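Local structure of bacterial regulatory proteins, TetR family (Nitrosomonas europaea, 3NI7) at residues D93-Q98 against M158-W163; L87-L92 against R172-F177. The protein probably binds DNA as a dimeric transcriptional regulator of the TetR family, with a predicted helix-turn-helix near its N-terminus. One frame throughout, in Å; residues are numbered along the deposited sequence.

Contact 1. Residues D93-Q98 against M158-W163; sequences DALAVQ and MTFFFW
L95 and A96 meet the indole of W163 in a buried, apolar helix-to-helix contact, with F160 as a second aromatic partner of L95. It joins the last part of helix 80-96 to helix 149-164 in the helical core behind the predicted DNA-binding region. The backbones stand well apart, A96 CA and W163 CA being 9.1 Å from each other, and the tryptophan spans that separation. With its CG anti to the backbone N (chi1 162°), W163 sends the six-membered end of the indole straight at the opposing helix. There W163 CH2 lies 3.7 Å from L95 CB. Next to it, W163 CZ2 is 3.7 Å from the backbone atom A96 N. A96 approaches the rim of the indole, its N and CA lying near the ring plane, so the flat group runs end-on into the helix backbone. L95 carries the contact on to F160. Its side chain stands at about a right angle to that of the phenylalanine, and L95 CD1 sits 3.9 Å from F160 CE1. F160 in turn meets the ring of W91, one turn before L95 on helix 80-96. L95 also packs on W58, F59 and A62 of helix 51-69, the helix that in TetR proteins links the DNA-binding domain to the core, while W163 reaches on to R99 and T102 of helix 99-108. Elsewhere on 158-163, M158 packs on V122 and F162 on E111 of the second subunit. Only carbon surfaces and one backbone nitrogen come together here, and no polar bond sets the direction of either segment; these segments meet through W163 against L95 and the small A96, and through F160 against L95 alone.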
loop_
_atom_site.group_PDB
_atom_site.type_symbol
_atom_site.label_atom_id
_atom_site.label_comp_id
_atom_site.label_asym_id
_atom_site.label_seq_id
_atom_site.Cartn_x
_atom_site.Cartn_y
_atom_site.Cartn_z
ATOM N N ASP A 93 0.828 -9.428 -15.295
ATOM C CA ASP A 93 1.366 -9.702 -16.607
ATOM C C ASP A 93 0.752 -8.752 -17.658
ATOM O O ASP A 93 1.443 -8.177 -18.496
ATOM C CB ASP A 93 1.136 -11.166 -16.979
ATOM C CG ASP A 93 2.085 -12.111 -16.241
ATOM O OD1 ASP A 93 2.926 -11.644 -15.424
ATOM O OD2 ASP A 93 1.980 -13.337 -16.469
ATOM N N ALA A 94 -0.564 -8.590 -17.588
ATOM C CA ALA A 94 -1.235 -7.671 -18.429
ATOM C C ALA A 94 -0.548 -6.300 -18.335
ATOM O O ALA A 94 -0.119 -5.692 -19.359
ATOM C CB ALA A 94 -2.656 -7.577 -18.026
ATOM N N LEU A 95 -0.426 -5.808 -17.113
ATOM C CA LEU A 95 0.214 -4.501 -16.910
ATOM C C LEU A 95 1.651 -4.547 -17.335
ATOM O O LEU A 95 2.210 -3.558 -17.797
ATOM C CB LEU A 95 0.162 -4.091 -15.435
ATOM C CG LEU A 95 -1.275 -3.927 -14.885
ATOM C CD1 LEU A 95 -1.357 -3.636 -13.375
ATOM C CD2 LEU A 95 -1.978 -2.847 -15.653
ATOM N N ALA A 96 2.248 -5.723 -17.163
ATOM C CA ALA A 96 3.702 -5.888 -17.436
ATOM C C ALA A 96 4.091 -5.576 -18.895
ATOM O O ALA A 96 5.280 -5.404 -19.187
ATOM C CB ALA A 96 4.184 -7.288 -17.115
ATOM N N VAL A 97 3.098 -5.535 -19.800
ATOM C CA VAL A 97 3.369 -5.264 -21.210
ATOM C C VAL A 97 4.210 -3.961 -21.179
ATOM O O VAL A 97 5.176 -3.779 -21.963
ATOM C CB VAL A 97 2.083 -5.295 -22.066
ATOM C CG1 VAL A 97 2.375 -4.745 -23.378
ATOM C CG2 VAL A 97 1.529 -6.695 -22.251
ATOM N N GLN A 98 3.830 -3.041 -20.283
ATOM C CA GLN A 98 4.654 -1.858 -19.949
ATOM C C GLN A 98 4.737 -1.545 -18.445
ATOM O O GLN A 98 4.074 -0.642 -17.925
ATOM C CB GLN A 98 3.991 -0.687 -20.639
ATOM C CG GLN A 98 4.087 -0.701 -22.132
ATOM C CD GLN A 98 5.499 -0.531 -22.634
ATOM O OE1 GLN A 98 6.493 -0.617 -21.868
ATOM N NE2 GLN A 98 5.603 -0.271 -23.938
HETATM N N MSE A 158 0.825 -4.829 -1.507
HETATM C CA MSE A 158 2.279 -4.954 -1.345
HETATM C C MSE A 158 2.925 -5.608 -2.544
HETATM O O MSE A 158 3.938 -5.127 -3.069
HETATM C CB MSE A 158 2.614 -5.795 -0.161
HETATM C CG MSE A 158 2.966 -5.057 1.090
HETATM SE SE MSE A 158 3.669 -6.540 2.309
HETATM C CE MSE A 158 4.376 -5.399 3.789
ATOM N N THR A 159 2.318 -6.690 -3.000
ATOM C CA THR A 159 2.850 -7.385 -4.143
ATOM C C THR A 159 2.963 -6.421 -5.305
ATOM O O THR A 159 3.959 -6.420 -6.028
ATOM C CB THR A 159 1.947 -8.494 -4.554
ATOM O OG1 THR A 159 1.724 -9.320 -3.426
ATOM C CG2 THR A 159 2.571 -9.325 -5.639
ATOM N N PHE A 160 1.914 -5.606 -5.472
ATOM C CA PHE A 160 1.823 -4.657 -6.575
ATOM C C PHE A 160 2.987 -3.699 -6.589
ATOM O O PHE A 160 3.701 -3.580 -7.589
ATOM C CB PHE A 160 0.534 -3.880 -6.461
ATOM C CG PHE A 160 0.283 -2.971 -7.611
ATOM C CD1 PHE A 160 0.517 -3.395 -8.908
ATOM C CD2 PHE A 160 -0.184 -1.703 -7.410
ATOM C CE1 PHE A 160 0.312 -2.581 -9.954
ATOM C CE2 PHE A 160 -0.395 -0.913 -8.449
ATOM C CZ PHE A 160 -0.139 -1.351 -9.732
ATOM N N PHE A 161 3.179 -3.041 -5.455
ATOM C CA PHE A 161 4.274 -2.109 -5.320
ATOM C C PHE A 161 5.632 -2.773 -5.444
ATOM O O PHE A 161 6.522 -2.210 -6.103
ATOM C CB PHE A 161 4.116 -1.273 -4.058
ATOM C CG PHE A 161 3.216 -0.065 -4.294
ATOM C CD1 PHE A 161 3.762 1.168 -4.664
ATOM C CD2 PHE A 161 1.810 -0.187 -4.239
ATOM C CE1 PHE A 161 2.928 2.267 -4.914
ATOM C CE2 PHE A 161 0.974 0.901 -4.475
ATOM C CZ PHE A 161 1.529 2.129 -4.815
ATOM N N PHE A 162 5.769 -3.983 -4.890
ATOM C CA PHE A 162 6.993 -4.789 -5.057
ATOM C C PHE A 162 7.229 -5.161 -6.535
ATOM O O PHE A 162 8.346 -5.110 -7.020
ATOM C CB PHE A 162 6.893 -6.058 -4.187
ATOM C CG PHE A 162 8.032 -7.015 -4.346
ATOM C CD1 PHE A 162 9.106 -6.978 -3.475
ATOM C CD2 PHE A 162 8.032 -7.972 -5.371
ATOM C CE1 PHE A 162 10.195 -7.895 -3.621
ATOM C CE2 PHE A 162 9.117 -8.886 -5.539
ATOM C CZ PHE A 162 10.191 -8.841 -4.656
ATOM N N TRP A 163 6.170 -5.550 -7.235
ATOM C CA TRP A 163 6.245 -5.939 -8.659
ATOM C C TRP A 163 6.745 -4.832 -9.568
ATOM O O TRP A 163 7.398 -5.079 -10.601
ATOM C CB TRP A 163 4.857 -6.348 -9.135
ATOM C CG TRP A 163 4.630 -6.374 -10.594
ATOM C CD1 TRP A 163 4.762 -7.441 -11.430
ATOM C CD2 TRP A 163 4.128 -5.305 -11.378
ATOM N NE1 TRP A 163 4.398 -7.100 -12.699
ATOM C CE2 TRP A 163 3.992 -5.789 -12.702
ATOM C CE3 TRP A 163 3.772 -3.981 -11.094
ATOM C CZ2 TRP A 163 3.548 -4.987 -13.749
ATOM C CZ3 TRP A 163 3.329 -3.182 -12.132
ATOM C CH2 TRP A 163 3.220 -3.689 -13.452
#

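Contact 2. Residues L87-L92 against R172-F177; sequences LIMIWL and RHTRQF
Helices 87-92 and 172-177 run nearly antiparallel, at 156° with their axes 11.0 Å apart, and come nearest where M89 CA stands 7.1 Å from R175 CA. M89, modelled as selenomethionine, reaches across to both T174 and R175. Its chain folds at both chi2 (-39°) and chi3 (-54°), which curls the terminal methyl back beside R175. M89 CE lies over a face of the guanidinium, 3.6 Å from R175 NH1, and also touches the aliphatic part of that arginine, 3.9 Å from R175 CG. Nearer the helix, M89 CG sits above the guanidinium plane toward its rim. One residue before R175, T174 turns its methyl toward M89: T174 CG2 is 4.2 Å from M89 SE and 4.4 Å from L92 CD1, while the hydroxyl has its own hydrogen bond outside the two segments. Around this pair, R175 O accepts a hydrogen bond from H85 NE2, and R175 NH1 has a long, weak ion pair with D93 OD2. The guanidinium therefore lends M89 its flat face, a surface that suits an apolar neighbour, and keeps the N-H groups in its plane available for polar partners, so one arginine can border a buried contact and still face a charge.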
loop_
_atom_site.group_PDB
_atom_site.type_symbol
_atom_site.label_atom_id
_atom_site.label_comp_id
_atom_site.label_asym_id
_atom_site.label_seq_id
_atom_site.Cartn_x
_atom_site.Cartn_y
_atom_site.Cartn_z
ATOM N N LEU A 87 -4.991 -15.256 -10.801
ATOM C CA LEU A 87 -5.622 -14.039 -11.286
ATOM C C LEU A 87 -4.729 -12.840 -11.063
ATOM O O LEU A 87 -4.672 -11.969 -11.904
ATOM C CB LEU A 87 -6.946 -13.787 -10.576
ATOM C CG LEU A 87 -7.993 -14.894 -10.712
ATOM C CD1 LEU A 87 -9.133 -14.667 -9.717
ATOM C CD2 LEU A 87 -8.452 -14.960 -12.179
ATOM N N ILE A 88 -4.058 -12.750 -9.925
ATOM C CA ILE A 88 -3.302 -11.538 -9.664
ATOM C C ILE A 88 -2.175 -11.494 -10.660
ATOM O O ILE A 88 -1.877 -10.446 -11.281
ATOM C CB ILE A 88 -2.781 -11.421 -8.231
ATOM C CG1 ILE A 88 -3.962 -11.227 -7.251
ATOM C CG2 ILE A 88 -1.887 -10.198 -8.121
ATOM C CD1 ILE A 88 -3.548 -11.368 -5.736
HETATM N N MSE A 89 -1.610 -12.655 -10.901
HETATM C CA MSE A 89 -0.517 -12.717 -11.853
HETATM C C MSE A 89 -0.956 -12.309 -13.257
HETATM O O MSE A 89 -0.296 -11.488 -13.852
HETATM C CB MSE A 89 0.188 -14.099 -11.823
HETATM C CG MSE A 89 1.109 -14.316 -10.603
HETATM SE SE MSE A 89 2.168 -12.737 -10.024
HETATM C CE MSE A 89 3.091 -12.226 -11.711
ATOM N N ILE A 90 -2.088 -12.814 -13.752
ATOM C CA ILE A 90 -2.623 -12.365 -15.055
ATOM C C ILE A 90 -2.738 -10.852 -15.069
ATOM O O ILE A 90 -2.358 -10.171 -15.996
ATOM C CB ILE A 90 -4.018 -12.912 -15.345
ATOM C CG1 ILE A 90 -3.991 -14.407 -15.594
ATOM C CG2 ILE A 90 -4.524 -12.301 -16.590
ATOM C CD1 ILE A 90 -3.473 -14.765 -16.961
ATOM N N TRP A 91 -3.249 -10.314 -14.004
ATOM C CA TRP A 91 -3.399 -8.875 -13.934
ATOM C C TRP A 91 -2.025 -8.217 -14.076
ATOM O O TRP A 91 -1.863 -7.264 -14.837
ATOM C CB TRP A 91 -4.011 -8.518 -12.586
ATOM C CG TRP A 91 -4.571 -7.201 -12.481
ATOM C CD1 TRP A 91 -5.701 -6.772 -13.051
ATOM C CD2 TRP A 91 -4.083 -6.130 -11.673
ATOM N NE1 TRP A 91 -5.955 -5.465 -12.687
ATOM C CE2 TRP A 91 -4.969 -5.045 -11.844
ATOM C CE3 TRP A 91 -2.981 -5.982 -10.815
ATOM C CZ2 TRP A 91 -4.784 -3.821 -11.224
ATOM C CZ3 TRP A 91 -2.777 -4.776 -10.195
ATOM C CH2 TRP A 91 -3.678 -3.693 -10.407
ATOM N N LEU A 92 -1.024 -8.719 -13.350
ATOM C CA LEU A 92 0.277 -8.031 -13.401
ATOM C C LEU A 92 1.023 -8.260 -14.703
ATOM O O LEU A 92 1.711 -7.363 -15.190
ATOM C CB LEU A 92 1.111 -8.369 -12.214
ATOM C CG LEU A 92 0.579 -7.722 -10.923
ATOM C CD1 LEU A 92 0.945 -8.593 -9.712
ATOM C CD2 LEU A 92 1.127 -6.318 -10.756
ATOM N N ARG A 172 9.681 -13.346 -11.882
ATOM C CA ARG A 172 9.917 -14.494 -11.034
ATOM C C ARG A 172 9.769 -14.077 -9.563
ATOM O O ARG A 172 9.024 -14.711 -8.805
ATOM C CB ARG A 172 11.335 -15.056 -11.272
ATOM N N HIS A 173 10.437 -12.984 -9.188
ATOM C CA HIS A 173 10.567 -12.632 -7.790
ATOM C C HIS A 173 9.183 -12.343 -7.218
ATOM O O HIS A 173 8.865 -12.853 -6.134
ATOM C CB HIS A 173 11.511 -11.447 -7.564
ATOM C CG HIS A 173 12.966 -11.797 -7.617
ATOM N ND1 HIS A 173 13.893 -11.041 -8.303
ATOM C CD2 HIS A 173 13.662 -12.812 -7.054
ATOM C CE1 HIS A 173 15.095 -11.578 -8.169
ATOM N NE2 HIS A 173 14.982 -12.659 -7.422
ATOM N N THR A 174 8.374 -11.543 -7.933
ATOM C CA THR A 174 6.994 -11.258 -7.557
ATOM C C THR A 174 6.147 -12.518 -7.419
ATOM O O THR A 174 5.436 -12.666 -6.474
ATOM C CB THR A 174 6.276 -10.348 -8.625
ATOM O OG1 THR A 174 6.967 -9.086 -8.782
ATOM C CG2 THR A 174 4.845 -10.101 -8.224
ATOM N N ARG A 175 6.217 -13.418 -8.382
ATOM C CA ARG A 175 5.421 -14.650 -8.373
ATOM C C ARG A 175 5.664 -15.397 -7.092
ATOM O O ARG A 175 4.717 -15.767 -6.390
ATOM C CB ARG A 175 5.769 -15.564 -9.559
ATOM C CG ARG A 175 5.903 -14.788 -10.936
ATOM C CD ARG A 175 6.017 -15.715 -12.140
ATOM N NE ARG A 175 4.741 -16.380 -12.368
ATOM C CZ ARG A 175 3.825 -15.953 -13.235
ATOM N NH1 ARG A 175 4.034 -14.854 -14.001
ATOM N NH2 ARG A 175 2.684 -16.628 -13.342
ATOM N N GLN A 176 6.932 -15.606 -6.767
ATOM C CA GLN A 176 7.293 -16.274 -5.508
ATOM C C GLN A 176 6.839 -15.491 -4.293
ATOM O O GLN A 176 6.261 -16.070 -3.379
ATOM C CB GLN A 176 8.783 -16.481 -5.430
ATOM C CG GLN A 176 9.169 -17.607 -4.469
ATOM C CD GLN A 176 10.628 -17.887 -4.491
ATOM O OE1 GLN A 176 11.085 -18.680 -3.734
ATOM N NE2 GLN A 176 11.362 -17.222 -5.389
ATOM N N PHE A 177 7.060 -14.178 -4.310
ATOM C CA PHE A 177 6.647 -13.297 -3.200
ATOM C C PHE A 177 5.168 -13.440 -2.901
ATOM O O PHE A 177 4.776 -13.603 -1.758
ATOM C CB PHE A 177 7.000 -11.844 -3.506
ATOM C CG PHE A 177 6.410 -10.864 -2.555
ATOM C CD1 PHE A 177 5.120 -10.355 -2.758
ATOM C CD2 PHE A 177 7.146 -10.395 -1.487
ATOM C CE1 PHE A 177 4.580 -9.420 -1.869
ATOM C CE2 PHE A 177 6.611 -9.452 -0.601
ATOM C CZ PHE A 177 5.339 -8.965 -0.786
#

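The centres of contacts 1 and 2 are about 7 Å apart, and both draw on helix 80-96: its residues 87-92 meet helix 172-187, and L95 and A96 just beyond them meet helix 149-164. Along the chain the order is 87-92, 93-98, 158-163, 172-177, so contact 2 brackets contact 1, and the two partner helices are consecutive. The contacts meet directly, since L92 and T174 of contact 2 both pack on W163 of contact 1. Helix 80-96 thus lies against the last two modelled helices on one part of its surface and against helix 51-69 on another.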